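PDB 6HDY: 2-hydroxyisobutyryl-CoA synthetase from Aquincola tertiaricarbonis, which belongs to the ANL superfamily of AMP-binding enzymes, with a large N-terminal AMP-binding domain and a smaller C-terminal domain. Local coordinates for residues C275-E280 with F284-G289; R205-L210 with R240-K245; Y60-A65 with F77-L82. All blocks are in the same frame, centred on the assembly; numbering follows the deposited sequence.

Interaction 1: residues C275-E280 with F284-G289; sequences CGSMAE and FMNVAG. With 8LQ ([[(2~{R},3~{S},4~{R},5~{R})-5-(6-aminopurin-9-yl)-3,4-bis(oxidanyl)oxolan-2-yl]methoxy-oxidanyl-phosphoryl] (3~{S})-3-oxidanylbutanoate), chain C; 3HL ((3S)-3-hydroxybutanoic acid), chain B.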
loop_
_atom_site.group_PDB
_atom_site.type_symbol
_atom_site.label_atom_id
_atom_site.label_comp_id
_atom_site.label_asym_id
_atom_site.label_seq_id
_atom_site.Cartn_x
_atom_site.Cartn_y
_atom_site.Cartn_z
ATOM N N CYS A 275 13.610 -11.270 -10.772
ATOM C CA CYS A 275 14.403 -10.476 -9.828
ATOM C C CYS A 275 14.070 -10.908 -8.400
ATOM O O CYS A 275 13.091 -11.617 -8.193
ATOM C CB CYS A 275 14.247 -8.960 -10.027
ATOM S SG CYS A 275 12.628 -8.288 -9.570
ATOM N N GLY A 276 14.878 -10.469 -7.440
ATOM C CA GLY A 276 14.581 -10.689 -6.042
ATOM C C GLY A 276 15.446 -11.645 -5.268
ATOM O O GLY A 276 15.537 -12.823 -5.599
ATOM N N SER A 277 16.041 -11.127 -4.190
ATOM C CA SER A 277 16.819 -11.893 -3.217
ATOM C C SER A 277 15.917 -12.052 -1.993
ATOM O O SER A 277 15.062 -12.939 -1.976
ATOM C CB SER A 277 18.131 -11.183 -2.874
ATOM O OG SER A 277 17.929 -9.829 -2.499
ATOM N N MET A 278 16.058 -11.149 -1.003
ATOM C CA MET A 278 15.340 -11.141 0.270
ATOM C C MET A 278 14.975 -9.733 0.651
ATOM O O MET A 278 15.599 -8.795 0.183
ATOM C CB MET A 278 16.222 -11.737 1.373
ATOM C CG MET A 278 16.868 -13.073 0.996
ATOM S SD MET A 278 17.940 -13.665 2.301
ATOM C CE MET A 278 19.252 -13.224 1.789
ATOM N N ALA A 279 13.975 -9.589 1.528
ATOM C CA ALA A 279 13.497 -8.325 2.073
ATOM C C ALA A 279 14.576 -7.687 2.936
ATOM O O ALA A 279 14.727 -6.457 2.921
ATOM C CB ALA A 279 12.230 -8.571 2.898
ATOM N N GLU A 280 15.334 -8.519 3.684
ATOM C CA GLU A 280 16.448 -8.069 4.550
ATOM C C GLU A 280 17.524 -7.476 3.644
ATOM O O GLU A 280 18.284 -6.622 4.072
ATOM C CB GLU A 280 17.085 -9.251 5.314
ATOM C CG GLU A 280 16.253 -9.885 6.415
ATOM C CD GLU A 280 15.157 -10.842 5.967
ATOM O OE1 GLU A 280 15.000 -11.071 4.746
ATOM O OE2 GLU A 280 14.430 -11.345 6.850
ATOM N N PHE A 284 16.522 -5.484 -3.131
ATOM C CA PHE A 284 16.363 -6.915 -3.400
ATOM C C PHE A 284 16.506 -7.263 -4.885
ATOM O O PHE A 284 16.694 -8.436 -5.210
ATOM C CB PHE A 284 15.030 -7.450 -2.824
ATOM C CG PHE A 284 13.817 -6.717 -3.358
ATOM C CD1 PHE A 284 13.282 -7.038 -4.606
ATOM C CD2 PHE A 284 13.231 -5.682 -2.628
ATOM C CE1 PHE A 284 12.197 -6.338 -5.115
ATOM C CE2 PHE A 284 12.125 -5.006 -3.127
ATOM C CZ PHE A 284 11.618 -5.336 -4.370
ATOM N N MET A 285 16.419 -6.248 -5.782
ATOM C CA MET A 285 16.607 -6.450 -7.219
ATOM C C MET A 285 18.112 -6.661 -7.542
ATOM O O MET A 285 18.461 -6.741 -8.707
ATOM C CB MET A 285 16.001 -5.273 -8.037
ATOM C CG MET A 285 14.485 -5.231 -8.001
ATOM S SD MET A 285 13.711 -3.901 -8.969
ATOM C CE MET A 285 14.012 -4.473 -10.582
ATOM N N ASN A 286 18.991 -6.806 -6.515
ATOM C CA ASN A 286 20.443 -7.068 -6.676
ATOM C C ASN A 286 20.723 -8.361 -7.501
ATOM O O ASN A 286 21.837 -8.606 -7.964
ATOM C CB ASN A 286 21.139 -7.103 -5.301
ATOM C CG ASN A 286 20.786 -8.326 -4.489
ATOM O OD1 ASN A 286 19.695 -8.448 -3.975
ATOM N ND2 ASN A 286 21.678 -9.290 -4.396
ATOM N N VAL A 287 19.702 -9.194 -7.639
ATOM C CA VAL A 287 19.686 -10.367 -8.514
ATOM C C VAL A 287 18.497 -10.112 -9.443
ATOM O O VAL A 287 17.374 -9.897 -8.954
ATOM C CB VAL A 287 19.691 -11.770 -7.836
ATOM C CG1 VAL A 287 21.024 -12.048 -7.152
ATOM C CG2 VAL A 287 18.523 -11.948 -6.870
ATOM N N ALA A 288 18.782 -9.944 -10.747
ATOM C CA ALA A 288 17.760 -9.597 -11.743
ATOM C C ALA A 288 18.198 -9.828 -13.165
ATOM O O ALA A 288 19.317 -9.467 -13.543
ATOM C CB ALA A 288 17.327 -8.128 -11.589
ATOM N N GLY A 289 17.265 -10.316 -13.968
ATOM C CA GLY A 289 17.472 -10.485 -15.404
ATOM C C GLY A 289 17.419 -9.148 -16.129
ATOM O O GLY A 289 16.927 -8.141 -15.586
HETATM N N9 8LQ C . 12.262 -15.561 -3.443
HETATM C C8 8LQ C . 12.196 -14.227 -3.579
HETATM N N7 8LQ C . 12.406 -13.917 -4.854
HETATM C C5 8LQ C . 12.631 -15.063 -5.519
HETATM C C6 8LQ C . 12.844 -15.353 -6.821
HETATM N N6 8LQ C . 12.921 -14.352 -7.685
HETATM N N1 8LQ C . 13.016 -16.619 -7.248
HETATM C C2 8LQ C . 12.937 -17.685 -6.349
HETATM N N3 8LQ C . 12.644 -17.371 -5.030
HETATM C C4 8LQ C . 12.531 -16.079 -4.639
HETATM C CAA 8LQ C . 11.060 -8.492 -1.102
HETATM C CAZ 8LQ C . 11.258 -9.364 -2.369
HETATM O OAE 8LQ C . 9.999 -9.589 -2.998
HETATM C CAL 8LQ C . 11.897 -10.730 -2.051
HETATM C CAS 8LQ C . 11.074 -11.484 -0.998
HETATM O OAC 8LQ C . 10.042 -12.063 -1.324
HETATM O OAQ 8LQ C . 11.538 -11.379 0.300
HETATM P PBC 8LQ C . 11.012 -12.308 1.491
HETATM O OAH 8LQ C . 9.479 -11.925 1.649
HETATM O OAD 8LQ C . 11.775 -12.145 2.742
HETATM O "O5'" 8LQ C . 11.186 -13.780 0.943
HETATM C "C5'" 8LQ C . 12.483 -14.136 0.468
HETATM C "C4'" 8LQ C . 12.458 -15.552 -0.048
HETATM O "O4'" 8LQ C . 11.493 -15.653 -1.129
HETATM C "C3'" 8LQ C . 13.767 -15.812 -0.662
HETATM O "O3'" 8LQ C . 14.717 -16.260 0.346
HETATM C "C2'" 8LQ C . 13.404 -16.913 -1.661
HETATM O "O2'" 8LQ C . 13.177 -18.211 -0.982
HETATM C "C1'" 8LQ C . 12.094 -16.390 -2.204
HETATM C CA 3HL B . 11.133 -10.628 -1.450
HETATM C CB 3HL B . 11.362 -9.414 -0.522
HETATM O OG1 3HL B . 12.073 -8.350 -1.147
HETATM C CG2 3HL B . 10.068 -8.835 -0.034
HETATM C C 3HL B . 11.702 -10.312 -2.812
HETATM O OA 3HL B . 11.182 -9.435 -3.486
HETATM O OB 3HL B . 12.888 -10.907 -3.102
#
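This is a buried contact, held mainly by backbone hydrogen bonds, between the loop Cys275-Glu280 and the segment Phe284-Gly289, which holds strand 287-288. The loop follows strand 271-274, an outermost strand of the parallel sheet in the ANL AMP-binding fold, and lines the ligand pocket. The only bridge pairs Cys275 with Ala288, and Cys275 CB packs 3.6 Å from Ala288 CB. Next to it, Gly276 N donates to Val287 O at 3.0 Å, with an N-H...O angle of 146°. The Ser277 N bond to Phe284 O has the same length but is more bent, with an N-H...O angle of 130°. Both bonds lie in the backbone next to the ligands.

8LQ and 3HL overlap in the model and so are probably alternative occupants of one site. Their hydroxybutanoyl parts lie over one face of the Phe284 ring. Phe284 CG sits between its backbone N and carbonyl carbon (chi1 57°), which turns the ring under this part of the pocket. 8LQ CAZ is 3.8 Å from Phe284 CD1, and 3HL OG1 is 3.3 Å from Phe284 CG. Gly276 has no side chain, and its CA comes 3.4 Å from 3HL OB. His151 meets the Phe284 ring edge-to-face. At the adenine end, Cys275 O accepts a hydrogen bond from 8LQ N6 at 2.8 Å.

Interaction 2: residues R205-L210 with R240-K245; sequences RLVQWL and RNFGLK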
loop_
_atom_site.group_PDB
_atom_site.type_symbol
_atom_site.label_atom_id
_atom_site.label_comp_id
_atom_site.label_asym_id
_atom_site.label_seq_id
_atom_site.Cartn_x
_atom_site.Cartn_y
_atom_site.Cartn_z
ATOM N N ARG A 205 -11.191 -5.197 -10.414
ATOM C CA ARG A 205 -11.029 -3.777 -10.715
ATOM C C ARG A 205 -9.717 -3.485 -11.451
ATOM O O ARG A 205 -9.708 -2.680 -12.379
ATOM C CB ARG A 205 -11.209 -2.937 -9.458
ATOM C CG ARG A 205 -12.686 -2.790 -9.086
ATOM C CD ARG A 205 -12.973 -1.758 -8.001
ATOM N NE ARG A 205 -12.356 -2.123 -6.727
ATOM C CZ ARG A 205 -11.145 -1.730 -6.355
ATOM N NH1 ARG A 205 -10.642 -2.127 -5.192
ATOM N NH2 ARG A 205 -10.422 -0.945 -7.145
ATOM N N LEU A 206 -8.637 -4.194 -11.089
ATOM C CA LEU A 206 -7.322 -4.053 -11.709
ATOM C C LEU A 206 -7.331 -4.324 -13.191
ATOM O O LEU A 206 -6.735 -3.562 -13.934
ATOM C CB LEU A 206 -6.267 -4.949 -11.022
ATOM C CG LEU A 206 -4.793 -4.821 -11.528
ATOM C CD1 LEU A 206 -4.333 -3.324 -11.606
ATOM C CD2 LEU A 206 -3.849 -5.581 -10.594
ATOM N N VAL A 207 -7.960 -5.424 -13.621
ATOM C CA VAL A 207 -8.022 -5.793 -15.035
ATOM C C VAL A 207 -8.670 -4.662 -15.852
ATOM O O VAL A 207 -8.149 -4.329 -16.921
ATOM C CB VAL A 207 -8.626 -7.203 -15.314
ATOM C CG1 VAL A 207 -7.723 -8.290 -14.741
ATOM C CG2 VAL A 207 -10.053 -7.344 -14.779
ATOM N N GLN A 208 -9.722 -4.005 -15.300
ATOM C CA GLN A 208 -10.353 -2.842 -15.935
ATOM C C GLN A 208 -9.355 -1.693 -16.036
ATOM O O GLN A 208 -9.275 -1.091 -17.102
ATOM C CB GLN A 208 -11.626 -2.385 -15.186
ATOM C CG GLN A 208 -12.794 -3.383 -15.218
ATOM C CD GLN A 208 -13.351 -3.693 -16.609
ATOM O OE1 GLN A 208 -13.136 -2.968 -17.610
ATOM N NE2 GLN A 208 -14.086 -4.798 -16.698
ATOM N N TRP A 209 -8.557 -1.416 -14.944
ATOM C CA TRP A 209 -7.539 -0.365 -14.950
ATOM C C TRP A 209 -6.428 -0.641 -15.937
ATOM O O TRP A 209 -5.945 0.294 -16.557
ATOM C CB TRP A 209 -6.960 -0.098 -13.543
ATOM C CG TRP A 209 -7.835 0.791 -12.722
ATOM C CD1 TRP A 209 -8.919 0.413 -11.985
ATOM C CD2 TRP A 209 -7.727 2.208 -12.579
ATOM N NE1 TRP A 209 -9.490 1.503 -11.386
ATOM C CE2 TRP A 209 -8.783 2.624 -11.736
ATOM C CE3 TRP A 209 -6.816 3.170 -13.045
ATOM C CZ2 TRP A 209 -8.977 3.965 -11.384
ATOM C CZ3 TRP A 209 -7.002 4.493 -12.672
ATOM C CH2 TRP A 209 -8.080 4.878 -11.875
ATOM N N LEU A 210 -6.015 -1.914 -16.089
ATOM C CA LEU A 210 -4.954 -2.309 -17.032
ATOM C C LEU A 210 -5.431 -2.178 -18.488
ATOM O O LEU A 210 -4.638 -1.818 -19.366
ATOM C CB LEU A 210 -4.479 -3.745 -16.770
ATOM C CG LEU A 210 -3.940 -4.065 -15.360
ATOM C CD1 LEU A 210 -3.849 -5.557 -15.161
ATOM C CD2 LEU A 210 -2.597 -3.419 -15.105
ATOM N N ARG A 240 -3.814 -9.736 -23.325
ATOM C CA ARG A 240 -2.830 -9.360 -24.346
ATOM C C ARG A 240 -3.078 -7.894 -24.776
ATOM O O ARG A 240 -2.208 -7.266 -25.409
ATOM C CB ARG A 240 -2.951 -10.288 -25.562
ATOM C CG ARG A 240 -2.251 -11.623 -25.358
ATOM C CD ARG A 240 -2.197 -12.474 -26.612
ATOM N NE ARG A 240 -1.040 -13.372 -26.572
ATOM C CZ ARG A 240 0.068 -13.219 -27.295
ATOM N NH1 ARG A 240 0.173 -12.219 -28.163
ATOM N NH2 ARG A 240 1.076 -14.077 -27.165
ATOM N N ASN A 241 -4.273 -7.362 -24.421
ATOM C CA ASN A 241 -4.698 -6.017 -24.763
ATOM C C ASN A 241 -4.439 -5.021 -23.630
ATOM O O ASN A 241 -5.101 -3.987 -23.558
ATOM C CB ASN A 241 -6.183 -6.006 -25.208
ATOM C CG ASN A 241 -6.559 -4.939 -26.232
ATOM O OD1 ASN A 241 -5.956 -3.855 -26.325
ATOM N ND2 ASN A 241 -7.603 -5.215 -27.009
ATOM N N PHE A 242 -3.441 -5.314 -22.771
ATOM C CA PHE A 242 -3.077 -4.458 -21.640
ATOM C C PHE A 242 -1.880 -3.554 -21.966
ATOM O O PHE A 242 -1.447 -2.775 -21.120
ATOM C CB PHE A 242 -2.832 -5.319 -20.390
ATOM C CG PHE A 242 -4.056 -5.978 -19.778
ATOM C CD1 PHE A 242 -5.343 -5.619 -20.182
ATOM C CD2 PHE A 242 -3.924 -6.911 -18.754
ATOM C CE1 PHE A 242 -6.472 -6.191 -19.582
ATOM C CE2 PHE A 242 -5.055 -7.460 -18.131
ATOM C CZ PHE A 242 -6.320 -7.105 -18.558
ATOM N N GLY A 243 -1.369 -3.672 -23.197
ATOM C CA GLY A 243 -0.243 -2.900 -23.721
ATOM C C GLY A 243 1.091 -3.155 -23.055
ATOM O O GLY A 243 2.012 -2.351 -23.214
ATOM N N LEU A 244 1.213 -4.287 -22.311
ATOM C CA LEU A 244 2.415 -4.640 -21.554
ATOM C C LEU A 244 3.581 -5.017 -22.413
ATOM O O LEU A 244 3.440 -5.837 -23.331
ATOM C CB LEU A 244 2.141 -5.754 -20.515
ATOM C CG LEU A 244 1.249 -5.377 -19.330
ATOM C CD1 LEU A 244 0.533 -6.588 -18.791
ATOM C CD2 LEU A 244 2.043 -4.639 -18.223
ATOM N N LYS A 245 4.744 -4.420 -22.122
ATOM C CA LYS A 245 5.981 -4.778 -22.825
ATOM C C LYS A 245 6.684 -5.794 -21.927
ATOM O O LYS A 245 7.415 -6.673 -22.402
ATOM C CB LYS A 245 6.880 -3.554 -23.078
ATOM C CG LYS A 245 6.218 -2.423 -23.904
ATOM C CD LYS A 245 5.973 -2.787 -25.390
ATOM C CE LYS A 245 5.104 -1.781 -26.118
ATOM N NZ LYS A 245 3.651 -1.976 -25.850
#
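Leu210 CB sits over the centre of the Phe242 ring and makes a CH-pi contact. The carbon is 3.8 Å from the ring centroid, only 12° off the ring normal. Leu210 CG is anti to the carbonyl carbon (chi1 -58°). From there the branch carries CD1 to 3.7 Å from Phe242 CE2, so one leucine covers both the centre and one side of the ring. Val207, one turn earlier, meets the far end of the phenyl group. Its CB is 4.0 Å from Phe242 CZ, and Val207 O is 3.7 Å from Phe242 CE1. No hydrogen bond crosses this contact.

The two segments belong to the alternating alpha/beta part of the AMP-binding fold. Helix 202-213 leads to strand 217-220. Helix 222-234 then makes the beta-alpha-beta crossover to the adjacent parallel strand 246-249. Phe242 lies in the loop that ends this crossover and packs it against helix 202-213.

Within the loop, Lys245 NZ donates a hydrogen bond to Gly243 O at 3.1 Å, from above the carbonyl plane. Further out, Tyr268 of helix 258-268 also touches Phe242. Leu228 of helix 222-234 and Cys167 of strand 165-168 touch Leu210. Trp209 and Arg205 pack on Leu174 of the second subunit.

Interaction 3: residues Y60-A65 with F77-L82; sequences YAWEHA and FQPSQL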
loop_
_atom_site.group_PDB
_atom_site.type_symbol
_atom_site.label_atom_id
_atom_site.label_comp_id
_atom_site.label_asym_id
_atom_site.label_seq_id
_atom_site.Cartn_x
_atom_site.Cartn_y
_atom_site.Cartn_z
ATOM N N TYR A 60 32.627 -0.015 9.224
ATOM C CA TYR A 60 31.420 0.723 9.586
ATOM C C TYR A 60 30.579 -0.084 10.587
ATOM O O TYR A 60 30.159 0.474 11.583
ATOM C CB TYR A 60 30.628 1.156 8.331
ATOM C CG TYR A 60 29.273 1.764 8.663
ATOM C CD1 TYR A 60 29.155 3.109 9.019
ATOM C CD2 TYR A 60 28.114 0.988 8.646
ATOM C CE1 TYR A 60 27.915 3.667 9.321
ATOM C CE2 TYR A 60 26.877 1.531 8.979
ATOM C CZ TYR A 60 26.782 2.871 9.315
ATOM O OH TYR A 60 25.561 3.386 9.674
ATOM N N ALA A 61 30.384 -1.397 10.345
ATOM C CA ALA A 61 29.588 -2.276 11.215
ATOM C C ALA A 61 30.259 -2.499 12.566
ATOM O O ALA A 61 29.593 -2.489 13.589
ATOM C CB ALA A 61 29.323 -3.597 10.522
ATOM N N TRP A 62 31.589 -2.656 12.577
ATOM C CA TRP A 62 32.378 -2.811 13.807
ATOM C C TRP A 62 32.216 -1.600 14.713
ATOM O O TRP A 62 32.188 -1.737 15.937
ATOM C CB TRP A 62 33.849 -2.953 13.437
ATOM C CG TRP A 62 34.784 -3.182 14.582
ATOM C CD1 TRP A 62 35.534 -2.243 15.231
ATOM C CD2 TRP A 62 35.174 -4.451 15.116
ATOM N NE1 TRP A 62 36.356 -2.847 16.156
ATOM C CE2 TRP A 62 36.177 -4.206 16.086
ATOM C CE3 TRP A 62 34.766 -5.777 14.876
ATOM C CZ2 TRP A 62 36.781 -5.241 16.816
ATOM C CZ3 TRP A 62 35.356 -6.799 15.605
ATOM C CH2 TRP A 62 36.349 -6.529 16.564
ATOM N N GLU A 63 32.117 -0.416 14.102
ATOM C CA GLU A 63 31.976 0.857 14.804
ATOM C C GLU A 63 30.574 1.120 15.329
ATOM O O GLU A 63 30.452 1.711 16.399
ATOM C CB GLU A 63 32.388 2.013 13.868
ATOM C CG GLU A 63 32.943 3.238 14.576
ATOM C CD GLU A 63 34.235 2.995 15.328
ATOM O OE1 GLU A 63 35.067 2.187 14.850
ATOM O OE2 GLU A 63 34.409 3.608 16.407
ATOM N N HIS A 64 29.517 0.732 14.572
ATOM C CA HIS A 64 28.139 1.092 14.920
ATOM C C HIS A 64 27.208 -0.047 15.327
ATOM O O HIS A 64 26.139 0.207 15.873
ATOM C CB HIS A 64 27.529 1.859 13.743
ATOM C CG HIS A 64 28.214 3.163 13.491
ATOM N ND1 HIS A 64 28.967 3.370 12.355
ATOM C CD2 HIS A 64 28.296 4.260 14.270
ATOM C CE1 HIS A 64 29.460 4.595 12.467
ATOM N NE2 HIS A 64 29.076 5.168 13.596
ATOM N N ALA A 65 27.599 -1.289 15.081
ATOM C CA ALA A 65 26.761 -2.445 15.392
ATOM C C ALA A 65 27.376 -3.384 16.430
ATOM O O ALA A 65 28.219 -4.208 16.078
ATOM C CB ALA A 65 26.422 -3.210 14.121
ATOM N N PHE A 77 37.182 -12.891 14.304
ATOM C CA PHE A 77 37.349 -11.985 13.174
ATOM C C PHE A 77 37.367 -10.496 13.566
ATOM O O PHE A 77 36.545 -10.027 14.358
ATOM C CB PHE A 77 36.297 -12.265 12.073
ATOM C CG PHE A 77 36.364 -11.299 10.912
ATOM C CD1 PHE A 77 37.405 -11.368 9.988
ATOM C CD2 PHE A 77 35.430 -10.274 10.782
ATOM C CE1 PHE A 77 37.489 -10.450 8.936
ATOM C CE2 PHE A 77 35.516 -9.354 9.733
ATOM C CZ PHE A 77 36.551 -9.440 8.825
ATOM N N GLN A 78 38.289 -9.766 12.930
ATOM C CA GLN A 78 38.542 -8.331 13.044
ATOM C C GLN A 78 38.575 -7.782 11.587
ATOM O O GLN A 78 39.208 -8.425 10.744
ATOM C CB GLN A 78 39.918 -8.154 13.708
ATOM C CG GLN A 78 40.305 -6.731 13.985
ATOM C CD GLN A 78 41.361 -6.687 15.028
ATOM O OE1 GLN A 78 41.139 -7.083 16.172
ATOM N NE2 GLN A 78 42.525 -6.191 14.658
ATOM N N PRO A 79 37.954 -6.612 11.260
ATOM C CA PRO A 79 37.950 -6.137 9.849
ATOM C C PRO A 79 39.325 -5.990 9.151
ATOM O O PRO A 79 39.406 -6.083 7.918
ATOM C CB PRO A 79 37.202 -4.803 9.914
ATOM C CG PRO A 79 36.369 -4.887 11.169
ATOM C CD PRO A 79 37.154 -5.721 12.133
ATOM N N SER A 80 40.401 -5.838 9.923
ATOM C CA SER A 80 41.752 -5.727 9.381
ATOM C C SER A 80 42.257 -7.046 8.762
ATOM O O SER A 80 43.272 -7.032 8.059
ATOM C CB SER A 80 42.718 -5.269 10.460
ATOM O OG SER A 80 42.866 -6.260 11.463
ATOM N N GLN A 81 41.563 -8.175 9.052
ATOM C CA GLN A 81 41.903 -9.512 8.549
ATOM C C GLN A 81 41.226 -9.773 7.201
ATOM O O GLN A 81 41.484 -10.800 6.580
ATOM C CB GLN A 81 41.541 -10.611 9.567
ATOM C CG GLN A 81 42.272 -10.517 10.907
ATOM C CD GLN A 81 41.665 -11.486 11.883
ATOM O OE1 GLN A 81 40.559 -11.291 12.372
ATOM N NE2 GLN A 81 42.352 -12.568 12.168
ATOM N N LEU A 82 40.355 -8.849 6.755
ATOM C CA LEU A 82 39.698 -8.941 5.453
ATOM C C LEU A 82 40.737 -8.394 4.448
ATOM O O LEU A 82 40.855 -7.176 4.285
ATOM C CB LEU A 82 38.425 -8.074 5.434
ATOM C CG LEU A 82 37.205 -8.588 4.672
ATOM C CD1 LEU A 82 36.178 -7.482 4.505
ATOM C CD2 LEU A 82 37.567 -9.191 3.310
#
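Trp62 and Pro79 bring the two backbones nearest, with their CA atoms 7.6 Å apart. Residues 60-64 are the last turn of helix 43-64. Ala65 leaves the helical conformation and is also the N-cap position of the next helix, 66-74. Across from this turn, Pro79-Gln81 form a short 3-10 segment. Its backbone is closed by a hydrogen bond from Gln81 N to Gln78 O, 2.9 Å long. The Gln81 side chain folds back as well: its OE1 accepts from Gln78 N at 2.8 Å, with the donor in the carbonyl plane. This ties the residue before the 3-10 segment to its last residue.

The contact itself is a proline set on an indole. Trp62 CG is anti to the backbone N (chi1 -177°), which sets the indole against Pro79. Pro79 CD lies over one face of the six-membered ring, offset toward its rim and 3.6 Å from Trp62 CE3. This CH-pi contact is 24° off the ring normal. The two side chains meet at about a right angle. Pro79 CG lies 3.9 Å from Trp62 CB, so the proline also touches the tryptophan at CB. Phe77 O comes to 3.7 Å from Trp62 CZ3.

The contact packs a loop on a helix end in the N-terminal part of the AMP-binding enzyme, far from the ligand pocket. Arg69 of helix 66-74 makes a cation-pi contact with Trp62. Trp72 of the same helix touches Trp62 and meets Phe77 edge-to-face. Pro79 also rests on Cys58 of helix 43-64, while Leu82 touches both that helix and Phe88 of helix 85-91.

How the interactions relate
From the N terminus, interaction 3 comes first. It closes the short excursion through helix 66-74 and brings the chain back to the end of helix 43-64. Interaction 2 follows, closing a longer loop that contains strand 217-220 and helix 222-234. It ties helix 202-213 to the loop before strand 246-249. Interaction 1 comes last, with only three residues between its segments, and links edge strand 271-274 of the parallel sheet to strand 287-288. The contacts are in series; none nests in or crosses another. Interaction 1 lies near the chain centre, about 25 Å centre to centre from each of the others. Interactions 2 and 3 lie on opposite sides of the chain's centre, their centres about 49 Å apart.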